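Local coordinates for protein trehalose monomycolate exporter MmpL3 (Mycobacterium tuberculosis, PDB 7NVH) that probably exports trehalose monomycolate, the carrier of mycolic acids for the cell envelope, across the inner membrane as an RND-type transporter of the MmpL family, at residues F43-S48 and L301-F306; Q49-S54 and P545-D550; K36-S41 and G231-F236. All blocks are in the same frame, centred on the assembly; numbering follows the deposited sequence.

Contact 1 (F43-S48 and L301-F306); sequences FYDDGS and LFPQGF
An offset aromatic stack at one end and an Asx turn at the other frame this crossing in an RND-family exporter, where the linker F43-S48, between strand 38-39 and helix 49-61, passes the start of helix 305-336. The touching parts run 145° apart, and side-chain packing rather than cross-segment hydrogen bonding carries the contact. In the aromatic pair, F306 holds CG anti to its backbone N while F43 keeps CG beside its own, yet the two side chains lie alongside and point the same way. Their ring centroids are 4.7 Å apart and the planes inclined by 19°; F43 CE1 lies over the F306 face, displaced toward the rim, and F43 CZ comes 3.7 Å from F306 CD1. P625 of helix 624-654 touches both phenylalanines.

Farther along, aliphatic carbons pack against polar groups. Q304 sets CG, anti to its carbonyl carbon, 3.8 Å from F43 O, and the ring of P303 rests obliquely against the D45 carboxylate, P303 CG lying 3.4 Å from D45 CG.

F306 bonds through its backbone to G42, just before the linker; bonds inside F43-S48 shape its turn. D45 to S48 form a type I turn in which D45 O accepts from both S48 N (3.0 Å) and S48 OG. With D45 CG anti to the backbone N, its OD1 closes the Asx turn, receiving G47 N at 3.1 Å and 155° from above the carboxylate plane.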
# COMPACT_ATOMS: atom_id res chain seq x y z
N PHE A 43 2.78 9.96 -5.53
CA PHE A 43 3.96 9.10 -5.55
C PHE A 43 5.26 9.87 -5.62
O PHE A 43 6.33 9.24 -5.62
CB PHE A 43 3.88 8.14 -6.73
CG PHE A 43 3.04 6.93 -6.47
CD1 PHE A 43 3.49 5.93 -5.62
CD2 PHE A 43 1.81 6.78 -7.08
CE1 PHE A 43 2.72 4.82 -5.38
CE2 PHE A 43 1.04 5.67 -6.84
CZ PHE A 43 1.49 4.69 -5.99
N TYR A 44 5.22 11.19 -5.68
CA TYR A 44 6.41 12.00 -5.90
C TYR A 44 6.57 13.00 -4.76
O TYR A 44 5.58 13.53 -4.24
CB TYR A 44 6.33 12.73 -7.24
CG TYR A 44 6.25 11.80 -8.42
CD1 TYR A 44 6.93 10.60 -8.43
CD2 TYR A 44 5.47 12.12 -9.53
CE1 TYR A 44 6.86 9.74 -9.51
CE2 TYR A 44 5.39 11.27 -10.61
CZ TYR A 44 6.08 10.08 -10.59
OH TYR A 44 6.00 9.23 -11.67
N ASP A 45 7.82 13.26 -4.39
CA ASP A 45 8.14 14.26 -3.37
C ASP A 45 7.75 15.64 -3.88
O ASP A 45 8.45 16.21 -4.73
CB ASP A 45 9.63 14.20 -3.03
CG ASP A 45 10.01 15.13 -1.88
OD1 ASP A 45 9.19 15.98 -1.47
OD2 ASP A 45 11.15 15.01 -1.40
N ASP A 46 6.66 16.19 -3.36
CA ASP A 46 6.11 17.44 -3.88
C ASP A 46 6.98 18.65 -3.57
O ASP A 46 6.73 19.73 -4.12
CB ASP A 46 4.70 17.66 -3.32
CG ASP A 46 3.70 16.66 -3.86
OD1 ASP A 46 3.22 16.86 -4.99
OD2 ASP A 46 3.40 15.68 -3.15
N GLY A 47 8.00 18.51 -2.72
CA GLY A 47 8.95 19.57 -2.48
C GLY A 47 10.27 19.42 -3.21
O GLY A 47 11.17 20.23 -2.99
N SER A 48 10.42 18.42 -4.07
CA SER A 48 11.67 18.17 -4.76
C SER A 48 11.86 19.18 -5.89
O SER A 48 10.98 19.97 -6.22
CB SER A 48 11.71 16.75 -5.31
OG SER A 48 10.50 16.42 -5.96
N LEU A 301 6.37 11.28 8.25
CA LEU A 301 7.53 12.12 7.96
C LEU A 301 7.88 12.12 6.47
O LEU A 301 8.49 13.08 5.99
CB LEU A 301 8.74 11.64 8.77
CG LEU A 301 9.03 12.41 10.05
CD1 LEU A 301 7.86 12.36 11.00
CD2 LEU A 301 10.27 11.86 10.71
N PHE A 302 7.50 11.07 5.75
CA PHE A 302 7.83 10.99 4.34
C PHE A 302 6.99 12.00 3.55
O PHE A 302 5.81 12.21 3.85
CB PHE A 302 7.58 9.58 3.82
CG PHE A 302 8.47 8.55 4.45
CD1 PHE A 302 9.75 8.88 4.86
CD2 PHE A 302 8.02 7.26 4.66
CE1 PHE A 302 10.56 7.94 5.45
CE2 PHE A 302 8.83 6.32 5.24
CZ PHE A 302 10.10 6.66 5.64
N PRO A 303 7.58 12.64 2.53
CA PRO A 303 6.85 13.69 1.81
C PRO A 303 5.89 13.19 0.74
O PRO A 303 5.14 14.01 0.19
CB PRO A 303 7.99 14.50 1.17
CG PRO A 303 9.06 13.50 0.95
CD PRO A 303 8.97 12.50 2.07
N GLN A 304 5.89 11.90 0.43
CA GLN A 304 4.99 11.38 -0.59
C GLN A 304 3.55 11.49 -0.13
O GLN A 304 3.20 11.06 0.97
CB GLN A 304 5.33 9.93 -0.91
CG GLN A 304 6.47 9.75 -1.90
CD GLN A 304 7.82 9.68 -1.23
OE1 GLN A 304 8.16 10.52 -0.41
NE2 GLN A 304 8.59 8.66 -1.58
N GLY A 305 2.69 12.06 -0.99
CA GLY A 305 1.28 12.14 -0.66
C GLY A 305 0.58 10.80 -0.66
O GLY A 305 -0.50 10.68 -0.07
N PHE A 306 1.15 9.81 -1.34
CA PHE A 306 0.63 8.45 -1.25
C PHE A 306 0.74 7.92 0.17
O PHE A 306 -0.25 7.48 0.76
CB PHE A 306 1.39 7.56 -2.24
CG PHE A 306 1.21 6.09 -2.03
CD1 PHE A 306 0.17 5.41 -2.65
CD2 PHE A 306 2.09 5.37 -1.24
CE1 PHE A 306 0.01 4.05 -2.47
CE2 PHE A 306 1.92 4.01 -1.06
CZ PHE A 306 0.88 3.35 -1.67

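Contact 2 (Q49-S54 and P545-D550); sequences QSVQAS and PALELD. With AV0 (Lauryl Maltose Neopentyl Glycol), chain B.
D550 OD2 gathers the polar bonds of this helix pair: it forms a salt bridge with R529 and accepts from S50 near the start of helix 49-61. The hydroxyl bond is the firmer of the two from S50, with S50 OG 3.0 Å from D550 OD2 and meeting it from above the carboxylate plane; S50 N adds a weak bond to D550 OD2 at 3.2 Å, bent to 126°. S50 can offer both groups to one oxygen because chi1 (64°) sets OG between the backbone N and the carbonyl carbon, in the crowded position. The arginine would be expected to favour the ionised form of this buried aspartate.

One turn back, L547 holds its CG beside its backbone N and divides its methyls: CD2 makes the apolar contact, 3.6 Å from V51 CG2 with the side chains crossing at about a right angle, while CD1 packs 3.5 Å from the hydroxyl S54 OG. S54 OG also makes a weak bond to S50 O on its own helix. The helix pair joins the two MMPL family regions and lines the pocket that holds lauryl maltose neopentyl glycol: the detergent borders this packing, with its OAQ 3.7 Å from V51 CG1 and its O6 3.8 Å from L547 CD1, and E548 OE2 lies 3.2 Å from its CBP.

The helix axes approach to 8.8 Å and run roughly antiparallel, at 147°. Beyond them, A546 and L549 pack on L525 of helix 521-528, A53 touches V455 of strand 451-457, and Q49, Q52 and A53 lean on L540 of strand 540-543.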
# COMPACT_ATOMS: atom_id res chain seq x y z
N GLN A 49 13.05 19.14 -6.49
CA GLN A 49 13.37 20.01 -7.61
C GLN A 49 12.82 19.50 -8.94
O GLN A 49 12.85 20.24 -9.92
CB GLN A 49 14.88 20.19 -7.72
CG GLN A 49 15.45 21.23 -6.78
CD GLN A 49 16.64 21.96 -7.37
OE1 GLN A 49 17.23 21.50 -8.34
NE2 GLN A 49 16.99 23.09 -6.77
N SER A 50 12.34 18.26 -8.98
CA SER A 50 11.75 17.72 -10.20
C SER A 50 10.26 17.99 -10.29
O SER A 50 9.74 18.23 -11.39
CB SER A 50 12.02 16.22 -10.29
OG SER A 50 11.37 15.53 -9.23
N VAL A 51 9.55 17.96 -9.16
CA VAL A 51 8.15 18.36 -9.16
C VAL A 51 8.02 19.84 -9.47
O VAL A 51 7.11 20.26 -10.19
CB VAL A 51 7.49 17.99 -7.82
CG1 VAL A 51 6.10 18.59 -7.73
CG2 VAL A 51 7.41 16.49 -7.67
N GLN A 52 8.93 20.65 -8.94
CA GLN A 52 8.95 22.07 -9.29
C GLN A 52 9.13 22.27 -10.78
O GLN A 52 8.43 23.08 -11.40
CB GLN A 52 10.07 22.78 -8.53
CG GLN A 52 9.79 23.01 -7.06
CD GLN A 52 10.95 23.66 -6.34
OE1 GLN A 52 11.73 24.40 -6.95
NE2 GLN A 52 11.08 23.39 -5.05
N ALA A 53 10.06 21.53 -11.39
CA ALA A 53 10.30 21.62 -12.82
C ALA A 53 9.08 21.18 -13.62
O ALA A 53 8.72 21.83 -14.60
CB ALA A 53 11.51 20.78 -13.20
N SER A 54 8.44 20.09 -13.21
CA SER A 54 7.24 19.63 -13.90
C SER A 54 6.10 20.64 -13.81
O SER A 54 5.42 20.87 -14.81
CB SER A 54 6.79 18.28 -13.33
OG SER A 54 7.62 17.23 -13.79
N PRO A 545 12.05 10.44 -15.48
CA PRO A 545 13.15 9.70 -14.83
C PRO A 545 13.66 10.38 -13.57
O PRO A 545 14.02 9.69 -12.61
CB PRO A 545 14.24 9.65 -15.91
CG PRO A 545 13.56 9.96 -17.18
CD PRO A 545 12.42 10.85 -16.85
N ALA A 546 13.69 11.72 -13.54
CA ALA A 546 14.13 12.43 -12.35
C ALA A 546 13.06 12.44 -11.27
O ALA A 546 13.39 12.46 -10.08
CB ALA A 546 14.52 13.86 -12.71
N LEU A 547 11.78 12.42 -11.67
CA LEU A 547 10.68 12.44 -10.71
C LEU A 547 10.68 11.22 -9.80
O LEU A 547 10.25 11.33 -8.65
CB LEU A 547 9.35 12.51 -11.45
CG LEU A 547 8.86 13.91 -11.83
CD1 LEU A 547 7.79 13.82 -12.91
CD2 LEU A 547 8.32 14.62 -10.61
N GLU A 548 11.15 10.07 -10.28
CA GLU A 548 11.22 8.86 -9.48
C GLU A 548 12.47 8.79 -8.62
O GLU A 548 12.40 8.36 -7.47
CB GLU A 548 11.15 7.63 -10.39
CG GLU A 548 9.75 7.31 -10.86
CD GLU A 548 9.70 6.97 -12.33
OE1 GLU A 548 10.70 6.45 -12.86
OE2 GLU A 548 8.66 7.24 -12.96
N LEU A 549 13.61 9.22 -9.16
CA LEU A 549 14.83 9.26 -8.36
C LEU A 549 14.70 10.25 -7.21
O LEU A 549 15.19 10.00 -6.11
CB LEU A 549 16.02 9.62 -9.24
CG LEU A 549 16.27 8.69 -10.42
CD1 LEU A 549 17.21 9.33 -11.42
CD2 LEU A 549 16.82 7.36 -9.95
N ASP A 550 14.04 11.39 -7.45
CA ASP A 550 13.84 12.36 -6.38
C ASP A 550 12.95 11.80 -5.28
O ASP A 550 13.21 12.02 -4.10
CB ASP A 550 13.26 13.65 -6.94
CG ASP A 550 14.34 14.64 -7.35
OD1 ASP A 550 15.53 14.28 -7.27
OD2 ASP A 550 13.99 15.77 -7.75
C1 AV0 B . 1.49 10.43 -13.42
O1 AV0 B . 1.71 9.06 -13.51
C2 AV0 B . 1.19 10.82 -11.99
O2 AV0 B . 0.01 10.13 -11.56
C3 AV0 B . 0.96 12.30 -11.87
O3 AV0 B . 0.89 12.61 -10.45
C4 AV0 B . 2.03 13.12 -12.50
O4 AV0 B . 1.52 14.49 -12.71
C5 AV0 B . 2.49 12.61 -13.87
O5 AV0 B . 2.69 11.14 -13.91
C6 AV0 B . 3.78 13.27 -14.22
O6 AV0 B . 4.72 12.29 -14.57
CAA AV0 B . -4.61 1.87 -7.73
CAB AV0 B . 2.07 7.68 -26.13
OAI AV0 B . 2.48 14.02 -8.68
OAJ AV0 B . 10.03 4.84 -22.77
OAL AV0 B . 8.68 3.67 -14.85
OAN AV0 B . 7.58 6.64 -19.70
OAP AV0 B . 4.86 6.97 -19.07
OAQ AV0 B . 4.72 17.55 -10.99
OAR AV0 B . 12.16 3.51 -20.51
OAS AV0 B . 1.21 17.86 -10.12
OAT AV0 B . 11.86 1.82 -18.19
OAU AV0 B . 2.94 16.86 -13.17
OAV AV0 B . 9.65 2.49 -16.61
CAW AV0 B . -4.20 2.79 -8.87
CAX AV0 B . 1.68 6.47 -25.23
CAY AV0 B . -3.50 4.01 -8.31
CAZ AV0 B . 2.20 6.71 -23.78
CBA AV0 B . -2.78 4.76 -9.45
CBB AV0 B . 1.86 5.47 -22.92
CBC AV0 B . -1.89 3.77 -10.21
CBD AV0 B . 2.51 5.61 -21.50
CBE AV0 B . -0.89 4.56 -11.12
CBF AV0 B . 1.80 4.65 -20.53
CBG AV0 B . -1.70 5.53 -12.09
CBH AV0 B . 2.37 4.85 -19.08
CBI AV0 B . -0.79 6.76 -12.47
CBJ AV0 B . 1.18 4.85 -18.07
CBK AV0 B . -0.13 6.52 -13.90
CBL AV0 B . 1.71 5.15 -16.62
CBM AV0 B . 2.68 15.42 -8.78
CBN AV0 B . 9.64 3.66 -22.10
CBP AV0 B . 8.40 5.01 -15.19
CBQ AV0 B . 1.44 6.38 -13.75
CBR AV0 B . 1.45 6.66 -16.29
CBS AV0 B . 2.10 8.66 -14.84
CBT AV0 B . 3.71 6.65 -15.03
OBV AV0 B . 4.25 7.01 -16.32
OBX AV0 B . 6.20 5.82 -15.78
OBY AV0 B . 3.18 14.89 -11.09
OBZ AV0 B . 8.48 3.59 -19.98
OCB AV0 B . 9.01 4.82 -18.07
CCC AV0 B . 3.57 15.72 -9.93
CCD AV0 B . 9.77 3.87 -20.60
CCF AV0 B . 7.35 5.04 -16.28
CCH AV0 B . 6.94 5.94 -18.58
CCJ AV0 B . 5.21 6.13 -16.82
CCL AV0 B . 5.86 6.78 -18.05
CCM AV0 B . 2.16 7.07 -14.97
CCN AV0 B . 3.53 17.22 -10.24
CCO AV0 B . 10.90 2.97 -20.08
CCQ AV0 B . 7.97 5.66 -17.54
CCR AV0 B . 1.89 15.33 -11.65
CCS AV0 B . 8.56 3.58 -18.50
CCT AV0 B . 2.36 17.68 -11.02
CCU AV0 B . 10.91 2.86 -18.59
CCV AV0 B . 1.97 16.77 -12.12
CCW AV0 B . 9.59 2.54 -18.06

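Contact 3 (K36-S41 and G231-F236); sequences KHVTQS and GPVHYF. With AV0 (Lauryl Maltose Neopentyl Glycol), chain B.
H234 carries its CG anti to the backbone N (chi1 -156°), which sets the imidazole beside the carbonyl carbon, on the side of the next residues, so that ND1 accepts F236 N in a straight capping bond of 3.2 Å ahead of helix 237-246. That bond fixes the rotation of the ring and leaves T39 O over one face, with S41 O at the edge. In V38, the first torsion sends CG1 beside the backbone N and CG2 into the crowded position between N and the carbonyl carbon. CG2 is thereby placed over the face of Y235, 3.8 Å from the ring centroid, in a CH-pi contact between side chains that cross at about a right angle. V38 CG1 packs 3.8 Å from V233 CG1.

The backbones meet in parallel at T39 and H234. T39 N donates to V233 O almost along the C=O axis (165° at the hydrogen), and H234 CA makes a CA-H...O contact of 3.3 Å with T39 O. Farther out, T39 CG2 lies alongside P232 CB, and D140 accepts from both T39 OG1 and Q40 N.

The detergent runs along the far end: its alkyl CAY is 3.6 Å from H234 CE1, its terminal CAA reaches F236 CE2 at 3.5 Å, and its sugar O3 meets S41 CB at 3.5 Å. The small parallel pair 38-39 and 233-234 places H234 and the residues following both strands, Q40, S41, Y235 and F236, in the wall of the detergent pocket, an arrangement consistent with a route for lipid in an RND-type mycolate exporter.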
# COMPACT_ATOMS: atom_id res chain seq x y z
N LYS A 36 -15.22 8.17 -5.79
CA LYS A 36 -15.18 9.29 -6.73
C LYS A 36 -14.05 10.25 -6.41
O LYS A 36 -13.42 10.79 -7.33
CB LYS A 36 -16.52 10.03 -6.71
CG LYS A 36 -17.70 9.19 -7.16
CD LYS A 36 -18.86 10.06 -7.61
CE LYS A 36 -19.62 10.62 -6.42
NZ LYS A 36 -20.67 9.68 -5.94
N HIS A 37 -13.76 10.47 -5.13
CA HIS A 37 -12.84 11.51 -4.70
C HIS A 37 -11.41 11.03 -4.49
O HIS A 37 -10.56 11.83 -4.10
CB HIS A 37 -13.35 12.17 -3.42
CG HIS A 37 -14.60 12.97 -3.61
ND1 HIS A 37 -15.84 12.40 -3.75
CD2 HIS A 37 -14.79 14.31 -3.70
CE1 HIS A 37 -16.75 13.34 -3.90
NE2 HIS A 37 -16.14 14.51 -3.88
N VAL A 38 -11.13 9.75 -4.72
CA VAL A 38 -9.77 9.25 -4.57
C VAL A 38 -8.94 9.67 -5.77
O VAL A 38 -9.39 9.62 -6.92
CB VAL A 38 -9.77 7.72 -4.40
CG1 VAL A 38 -10.31 7.35 -3.03
CG2 VAL A 38 -10.59 7.06 -5.48
N THR A 39 -7.71 10.12 -5.50
CA THR A 39 -6.80 10.58 -6.53
C THR A 39 -5.72 9.54 -6.79
O THR A 39 -5.55 8.57 -6.05
CB THR A 39 -6.16 11.91 -6.12
OG1 THR A 39 -5.42 12.45 -7.22
CG2 THR A 39 -5.22 11.70 -4.95
N GLN A 40 -4.97 9.75 -7.88
CA GLN A 40 -3.87 8.87 -8.23
C GLN A 40 -2.51 9.56 -8.11
O GLN A 40 -1.50 8.98 -8.51
CB GLN A 40 -4.05 8.33 -9.66
CG GLN A 40 -4.17 9.41 -10.71
CD GLN A 40 -4.36 8.83 -12.10
OE1 GLN A 40 -4.86 7.72 -12.25
NE2 GLN A 40 -3.95 9.57 -13.11
N SER A 41 -2.48 10.78 -7.58
CA SER A 41 -1.24 11.52 -7.42
C SER A 41 -0.76 11.43 -5.98
O SER A 41 -1.56 11.32 -5.04
CB SER A 41 -1.43 12.99 -7.81
OG SER A 41 -2.21 13.67 -6.86
N GLY A 231 -7.71 17.09 2.10
CA GLY A 231 -6.56 16.79 1.29
C GLY A 231 -6.83 15.70 0.28
O GLY A 231 -7.96 15.24 0.11
N PRO A 232 -5.78 15.27 -0.42
CA PRO A 232 -5.93 14.18 -1.39
C PRO A 232 -5.80 12.81 -0.75
O PRO A 232 -4.98 12.58 0.14
CB PRO A 232 -4.77 14.44 -2.37
CG PRO A 232 -3.72 15.05 -1.51
CD PRO A 232 -4.42 15.83 -0.42
N VAL A 233 -6.64 11.90 -1.22
CA VAL A 233 -6.66 10.52 -0.76
C VAL A 233 -6.35 9.63 -1.95
O VAL A 233 -7.00 9.75 -3.00
CB VAL A 233 -8.01 10.14 -0.12
CG1 VAL A 233 -8.20 8.64 -0.12
CG2 VAL A 233 -8.09 10.69 1.29
N HIS A 234 -5.37 8.75 -1.81
CA HIS A 234 -4.93 7.94 -2.92
C HIS A 234 -5.91 6.80 -3.20
O HIS A 234 -6.77 6.47 -2.38
CB HIS A 234 -3.54 7.37 -2.66
CG HIS A 234 -2.79 7.01 -3.90
ND1 HIS A 234 -2.77 5.74 -4.42
CD2 HIS A 234 -2.04 7.77 -4.74
CE1 HIS A 234 -2.04 5.72 -5.52
NE2 HIS A 234 -1.59 6.94 -5.74
N TYR A 235 -5.76 6.20 -4.38
CA TYR A 235 -6.59 5.06 -4.75
C TYR A 235 -6.33 3.87 -3.85
O TYR A 235 -7.24 3.12 -3.51
CB TYR A 235 -6.35 4.68 -6.21
CG TYR A 235 -7.29 5.33 -7.19
CD1 TYR A 235 -6.91 6.46 -7.90
CD2 TYR A 235 -8.55 4.80 -7.43
CE1 TYR A 235 -7.77 7.06 -8.80
CE2 TYR A 235 -9.42 5.39 -8.33
CZ TYR A 235 -9.02 6.52 -9.02
OH TYR A 235 -9.87 7.11 -9.92
N PHE A 236 -5.07 3.68 -3.45
CA PHE A 236 -4.69 2.56 -2.59
C PHE A 236 -5.27 2.65 -1.19
O PHE A 236 -5.08 1.72 -0.40
CB PHE A 236 -3.17 2.46 -2.48
CG PHE A 236 -2.57 1.48 -3.43
CD1 PHE A 236 -2.00 0.31 -2.97
CD2 PHE A 236 -2.56 1.73 -4.79
CE1 PHE A 236 -1.44 -0.59 -3.83
CE2 PHE A 236 -1.99 0.83 -5.67
CZ PHE A 236 -1.44 -0.33 -5.19
C1 AV0 B . 1.49 10.43 -13.42
O1 AV0 B . 1.71 9.06 -13.51
C2 AV0 B . 1.19 10.82 -11.99
O2 AV0 B . 0.01 10.13 -11.56
C3 AV0 B . 0.96 12.30 -11.87
O3 AV0 B . 0.89 12.61 -10.45
C4 AV0 B . 2.03 13.12 -12.50
O4 AV0 B . 1.52 14.49 -12.71
C5 AV0 B . 2.49 12.61 -13.87
O5 AV0 B . 2.69 11.14 -13.91
C6 AV0 B . 3.78 13.27 -14.22
O6 AV0 B . 4.72 12.29 -14.57
CAA AV0 B . -4.61 1.87 -7.73
CAB AV0 B . 2.07 7.68 -26.13
OAI AV0 B . 2.48 14.02 -8.68
OAJ AV0 B . 10.03 4.84 -22.77
OAL AV0 B . 8.68 3.67 -14.85
OAN AV0 B . 7.58 6.64 -19.70
OAP AV0 B . 4.86 6.97 -19.07
OAQ AV0 B . 4.72 17.55 -10.99
OAR AV0 B . 12.16 3.51 -20.51
OAS AV0 B . 1.21 17.86 -10.12
OAT AV0 B . 11.86 1.82 -18.19
OAU AV0 B . 2.94 16.86 -13.17
OAV AV0 B . 9.65 2.49 -16.61
CAW AV0 B . -4.20 2.79 -8.87
CAX AV0 B . 1.68 6.47 -25.23
CAY AV0 B . -3.50 4.01 -8.31
CAZ AV0 B . 2.20 6.71 -23.78
CBA AV0 B . -2.78 4.76 -9.45
CBB AV0 B . 1.86 5.47 -22.92
CBC AV0 B . -1.89 3.77 -10.21
CBD AV0 B . 2.51 5.61 -21.50
CBE AV0 B . -0.89 4.56 -11.12
CBF AV0 B . 1.80 4.65 -20.53
CBG AV0 B . -1.70 5.53 -12.09
CBH AV0 B . 2.37 4.85 -19.08
CBI AV0 B . -0.79 6.76 -12.47
CBJ AV0 B . 1.18 4.85 -18.07
CBK AV0 B . -0.13 6.52 -13.90
CBL AV0 B . 1.71 5.15 -16.62
CBM AV0 B . 2.68 15.42 -8.78
CBN AV0 B . 9.64 3.66 -22.10
CBP AV0 B . 8.40 5.01 -15.19
CBQ AV0 B . 1.44 6.38 -13.75
CBR AV0 B . 1.45 6.66 -16.29
CBS AV0 B . 2.10 8.66 -14.84
CBT AV0 B . 3.71 6.65 -15.03
OBV AV0 B . 4.25 7.01 -16.32
OBX AV0 B . 6.20 5.82 -15.78
OBY AV0 B . 3.18 14.89 -11.09
OBZ AV0 B . 8.48 3.59 -19.98
OCB AV0 B . 9.01 4.82 -18.07
CCC AV0 B . 3.57 15.72 -9.93
CCD AV0 B . 9.77 3.87 -20.60
CCF AV0 B . 7.35 5.04 -16.28
CCH AV0 B . 6.94 5.94 -18.58
CCJ AV0 B . 5.21 6.13 -16.82
CCL AV0 B . 5.86 6.78 -18.05
CCM AV0 B . 2.16 7.07 -14.97
CCN AV0 B . 3.53 17.22 -10.24
CCO AV0 B . 10.90 2.97 -20.08
CCQ AV0 B . 7.97 5.66 -17.54
CCR AV0 B . 1.89 15.33 -11.65
CCS AV0 B . 8.56 3.58 -18.50
CCT AV0 B . 2.36 17.68 -11.02
CCU AV0 B . 10.91 2.86 -18.59
CCV AV0 B . 1.97 16.77 -12.12
CCW AV0 B . 9.59 2.54 -18.06

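How the contacts relate
From the N terminus, the three first segments follow almost without a break: 36-41, 43-48, then 49-54. Their partners come in the same order, at 231-236, 301-306 and 545-550, so the three closed loops all cross one another. Contact 3 joins strand 38-39 to strand 233-234, contact 1 ties the linker to the start of helix 305-336, and contact 2 spans 490 residues to join the two MMPL family halves. Contact 1 bridges the others: the F43 and F306 rings meet H234 of contact 3, while Y44 packs on L547 and E548 of contact 2. Contacts 2 and 3 do not touch, but all three contacts border the same detergent molecule, contact 1 through Y44.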